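Long-range contact in probable L,D-transpeptidase 3 (Mycobacterium tuberculosis, PDB 6D4K), which is a probable L,D-transpeptidase that does not form 3->3 peptidoglycan cross-links from tetrapeptide donors, may anchor proteins to peptidoglycan, and reacts covalently with faropenem: residues P90-L102 and S109-A121. Residues are numbered along the deposited sequence; the frame is centred on the assembly and turned at random.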
# COMPACT_ATOMS: atom_id res chain seq x y z
N PRO A 90 2.60 -2.24 12.84
CA PRO A 90 2.01 -3.36 13.59
C PRO A 90 2.37 -4.69 12.97
O PRO A 90 2.41 -4.83 11.74
CB PRO A 90 0.50 -3.09 13.52
CG PRO A 90 0.33 -2.24 12.28
CD PRO A 90 1.58 -1.39 12.20
N ASP A 91 2.59 -5.69 13.82
CA ASP A 91 2.93 -7.01 13.33
C ASP A 91 1.73 -7.74 12.74
O ASP A 91 1.90 -8.72 12.00
CB ASP A 91 3.45 -7.86 14.48
CG ASP A 91 4.83 -7.46 14.96
OD1 ASP A 91 5.63 -6.89 14.18
OD2 ASP A 91 5.14 -7.79 16.13
N ARG A 92 0.52 -7.31 13.08
CA ARG A 92 -0.73 -7.93 12.64
C ARG A 92 -1.64 -6.81 12.17
O ARG A 92 -1.35 -5.64 12.38
CB ARG A 92 -1.39 -8.71 13.79
CG ARG A 92 -0.43 -9.45 14.73
CD ARG A 92 -1.18 -10.20 15.80
NE ARG A 92 -2.12 -9.35 16.52
CZ ARG A 92 -1.89 -8.81 17.72
NH1 ARG A 92 -0.75 -9.03 18.36
NH2 ARG A 92 -2.84 -8.06 18.28
N PHE A 93 -2.74 -7.17 11.53
CA PHE A 93 -3.73 -6.18 11.14
C PHE A 93 -4.57 -5.76 12.34
O PHE A 93 -4.91 -6.59 13.19
CB PHE A 93 -4.68 -6.75 10.07
CG PHE A 93 -3.98 -7.19 8.81
CD1 PHE A 93 -2.73 -6.69 8.47
CD2 PHE A 93 -4.58 -8.11 7.96
CE1 PHE A 93 -2.10 -7.11 7.31
CE2 PHE A 93 -3.95 -8.53 6.80
CZ PHE A 93 -2.70 -8.03 6.48
N TRP A 94 -4.90 -4.47 12.41
CA TRP A 94 -5.89 -4.00 13.35
C TRP A 94 -7.22 -4.68 13.05
O TRP A 94 -7.51 -5.02 11.90
CB TRP A 94 -6.09 -2.48 13.18
CG TRP A 94 -4.87 -1.66 13.34
CD1 TRP A 94 -4.24 -0.93 12.37
CD2 TRP A 94 -4.12 -1.45 14.55
NE1 TRP A 94 -3.13 -0.30 12.90
CE2 TRP A 94 -3.05 -0.58 14.24
CE3 TRP A 94 -4.27 -1.90 15.87
CZ2 TRP A 94 -2.11 -0.18 15.19
CZ3 TRP A 94 -3.34 -1.50 16.82
CH2 TRP A 94 -2.28 -0.63 16.47
N PRO A 95 -8.09 -4.83 14.06
CA PRO A 95 -9.45 -5.29 13.77
C PRO A 95 -10.17 -4.25 12.91
O PRO A 95 -9.99 -3.05 13.10
CB PRO A 95 -10.10 -5.41 15.16
CG PRO A 95 -9.33 -4.47 16.02
CD PRO A 95 -7.92 -4.43 15.47
N ALA A 96 -10.95 -4.74 11.95
CA ALA A 96 -11.74 -3.89 11.08
C ALA A 96 -12.95 -3.32 11.82
O ALA A 96 -13.38 -3.84 12.86
CB ALA A 96 -12.23 -4.68 9.87
N HIS A 97 -13.50 -2.23 11.28
CA HIS A 97 -14.76 -1.66 11.78
C HIS A 97 -14.71 -1.36 13.27
O HIS A 97 -15.69 -1.53 14.00
CB HIS A 97 -15.95 -2.56 11.45
CG HIS A 97 -16.07 -2.90 10.00
ND1 HIS A 97 -16.48 -1.97 9.07
CD2 HIS A 97 -15.86 -4.05 9.32
CE1 HIS A 97 -16.51 -2.53 7.88
NE2 HIS A 97 -16.15 -3.79 8.00
N SER A 98 -13.56 -0.90 13.74
CA SER A 98 -13.33 -0.77 15.18
C SER A 98 -12.80 0.62 15.52
O SER A 98 -12.33 1.36 14.66
CB SER A 98 -12.30 -1.79 15.66
OG SER A 98 -12.77 -3.11 15.45
N THR A 99 -12.86 0.93 16.81
CA THR A 99 -12.14 2.07 17.38
C THR A 99 -10.91 1.52 18.09
O THR A 99 -11.04 0.68 18.98
CB THR A 99 -13.03 2.83 18.35
OG1 THR A 99 -14.16 3.36 17.65
CG2 THR A 99 -12.27 3.98 19.00
N VAL A 100 -9.73 1.96 17.67
CA VAL A 100 -8.48 1.57 18.29
C VAL A 100 -8.05 2.70 19.21
O VAL A 100 -7.93 3.85 18.78
CB VAL A 100 -7.39 1.28 17.24
CG1 VAL A 100 -6.07 0.95 17.93
CG2 VAL A 100 -7.82 0.14 16.31
N GLU A 101 -7.86 2.40 20.49
CA GLU A 101 -7.29 3.37 21.40
C GLU A 101 -5.78 3.35 21.28
O GLU A 101 -5.16 2.29 21.14
CB GLU A 101 -7.70 3.08 22.84
CG GLU A 101 -9.19 3.05 23.04
CD GLU A 101 -9.57 2.95 24.50
OE1 GLU A 101 -9.11 3.81 25.29
OE2 GLU A 101 -10.32 2.02 24.87
N LEU A 102 -5.18 4.53 21.33
CA LEU A 102 -3.76 4.66 21.07
C LEU A 102 -3.14 5.57 22.11
O LEU A 102 -3.63 6.68 22.35
CB LEU A 102 -3.57 5.23 19.66
CG LEU A 102 -2.18 5.30 19.08
CD1 LEU A 102 -1.54 3.92 19.01
CD2 LEU A 102 -2.27 5.88 17.70
N SER A 109 -4.87 9.01 22.32
CA SER A 109 -5.59 9.29 21.10
C SER A 109 -6.44 8.07 20.76
O SER A 109 -6.44 7.06 21.47
CB SER A 109 -4.62 9.60 19.95
OG SER A 109 -5.28 10.26 18.88
N ASP A 110 -7.17 8.18 19.66
CA ASP A 110 -7.87 7.03 19.12
C ASP A 110 -8.08 7.25 17.64
O ASP A 110 -7.99 8.37 17.14
CB ASP A 110 -9.19 6.74 19.85
CG ASP A 110 -10.22 7.86 19.72
OD1 ASP A 110 -10.37 8.47 18.64
OD2 ASP A 110 -10.91 8.13 20.73
N PHE A 111 -8.38 6.17 16.95
CA PHE A 111 -8.69 6.24 15.54
C PHE A 111 -9.66 5.11 15.23
O PHE A 111 -9.94 4.28 16.08
CB PHE A 111 -7.43 6.24 14.66
CG PHE A 111 -6.62 4.97 14.75
CD1 PHE A 111 -6.89 3.90 13.89
CD2 PHE A 111 -5.57 4.86 15.65
CE1 PHE A 111 -6.12 2.75 13.93
CE2 PHE A 111 -4.80 3.69 15.71
CZ PHE A 111 -5.07 2.63 14.84
N LYS A 112 -10.17 5.11 14.02
CA LYS A 112 -11.15 4.12 13.58
C LYS A 112 -10.62 3.39 12.37
O LYS A 112 -9.92 3.96 11.53
CB LYS A 112 -12.48 4.79 13.24
CG LYS A 112 -13.07 5.50 14.45
CD LYS A 112 -14.57 5.27 14.61
CE LYS A 112 -15.26 6.50 15.15
NZ LYS A 112 -14.57 7.07 16.34
N THR A 113 -10.98 2.12 12.27
CA THR A 113 -10.67 1.34 11.09
C THR A 113 -11.94 1.09 10.29
O THR A 113 -13.02 0.90 10.86
CB THR A 113 -10.03 0.00 11.46
OG1 THR A 113 -10.86 -0.68 12.41
CG2 THR A 113 -8.65 0.23 12.07
N GLY A 114 -11.81 1.11 8.96
CA GLY A 114 -12.89 0.70 8.09
C GLY A 114 -12.85 -0.80 7.86
O GLY A 114 -12.35 -1.56 8.70
N PRO A 115 -13.36 -1.24 6.71
CA PRO A 115 -13.29 -2.67 6.39
C PRO A 115 -11.85 -3.09 6.12
O PRO A 115 -10.99 -2.28 5.74
CB PRO A 115 -14.13 -2.79 5.11
CG PRO A 115 -14.04 -1.42 4.49
CD PRO A 115 -13.96 -0.45 5.63
N ALA A 116 -11.58 -4.39 6.30
CA ALA A 116 -10.28 -4.94 5.95
C ALA A 116 -10.28 -5.21 4.45
O ALA A 116 -10.86 -6.18 3.99
CB ALA A 116 -10.00 -6.21 6.74
N VAL A 117 -9.65 -4.33 3.69
CA VAL A 117 -9.60 -4.49 2.24
C VAL A 117 -8.18 -4.92 1.93
O VAL A 117 -7.24 -4.12 2.01
CB VAL A 117 -9.99 -3.21 1.50
CG1 VAL A 117 -9.92 -3.42 -0.01
CG2 VAL A 117 -11.38 -2.74 1.95
N VAL A 118 -8.01 -6.21 1.64
CA VAL A 118 -6.71 -6.84 1.51
C VAL A 118 -6.52 -7.24 0.06
O VAL A 118 -7.39 -7.89 -0.53
CB VAL A 118 -6.60 -8.09 2.41
CG1 VAL A 118 -5.23 -8.74 2.26
CG2 VAL A 118 -6.90 -7.75 3.87
N GLY A 119 -5.37 -6.88 -0.51
CA GLY A 119 -5.03 -7.29 -1.85
C GLY A 119 -3.80 -8.17 -1.86
O GLY A 119 -2.78 -7.82 -1.25
N VAL A 120 -3.87 -9.32 -2.52
CA VAL A 120 -2.75 -10.27 -2.58
C VAL A 120 -2.35 -10.45 -4.04
O VAL A 120 -3.15 -10.94 -4.85
CB VAL A 120 -3.10 -11.61 -1.92
CG1 VAL A 120 -1.91 -12.56 -2.01
CG2 VAL A 120 -3.52 -11.41 -0.48
N ALA A 121 -1.12 -10.08 -4.36
CA ALA A 121 -0.57 -10.26 -5.70
C ALA A 121 0.25 -11.54 -5.73
O ALA A 121 1.11 -11.76 -4.88
CB ALA A 121 0.33 -9.09 -6.08
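Phe111 and Val100 face each other as a hydrogen-bonded pair of an antiparallel beta hairpin, Val100 N to Phe111 O 2.8 Å, returned by Phe111 N to Val100 O; Leu102 and Ser109 pair likewise. With CG between its backbone N and carbonyl carbon (chi1 64°), Phe111 leans across the strand, and Val100 CB sits over the ring face, 3.8 Å from its centroid, a CH-pi contact that suits a branched aliphatic residue. Leu102 CD2 borders the ring edge, and the edge of Phe111 meets a face of Trp94, CZ 3.8 Å from CE2, in a T-shaped stack with planes at 79°. Pro90 CB lies over the rim of the opposite face, while NE1 bonds to His43 O.

At the end of strand 107-113, where strand 99-104 begins, Thr113 N bonds to Ser98 O. The Thr113 hydroxyl donates to Pro95 O (OG1 to O 2.6 Å), on a lone pair, and accepts from Ser98 N. His97 N bonds to Gly114 O at 2.9 Å, and the imidazole lays a face over the Gly114-Pro115 peptide. Thus a backbone ladder joins the strands, the Phe111 cluster packs one face, Thr113 holds loop 95-98, and His97, Ala96 (against Ala116) and Asp133, bonded to His97 NE2 and Ala116 N, fix the connection toward the catalytic domain.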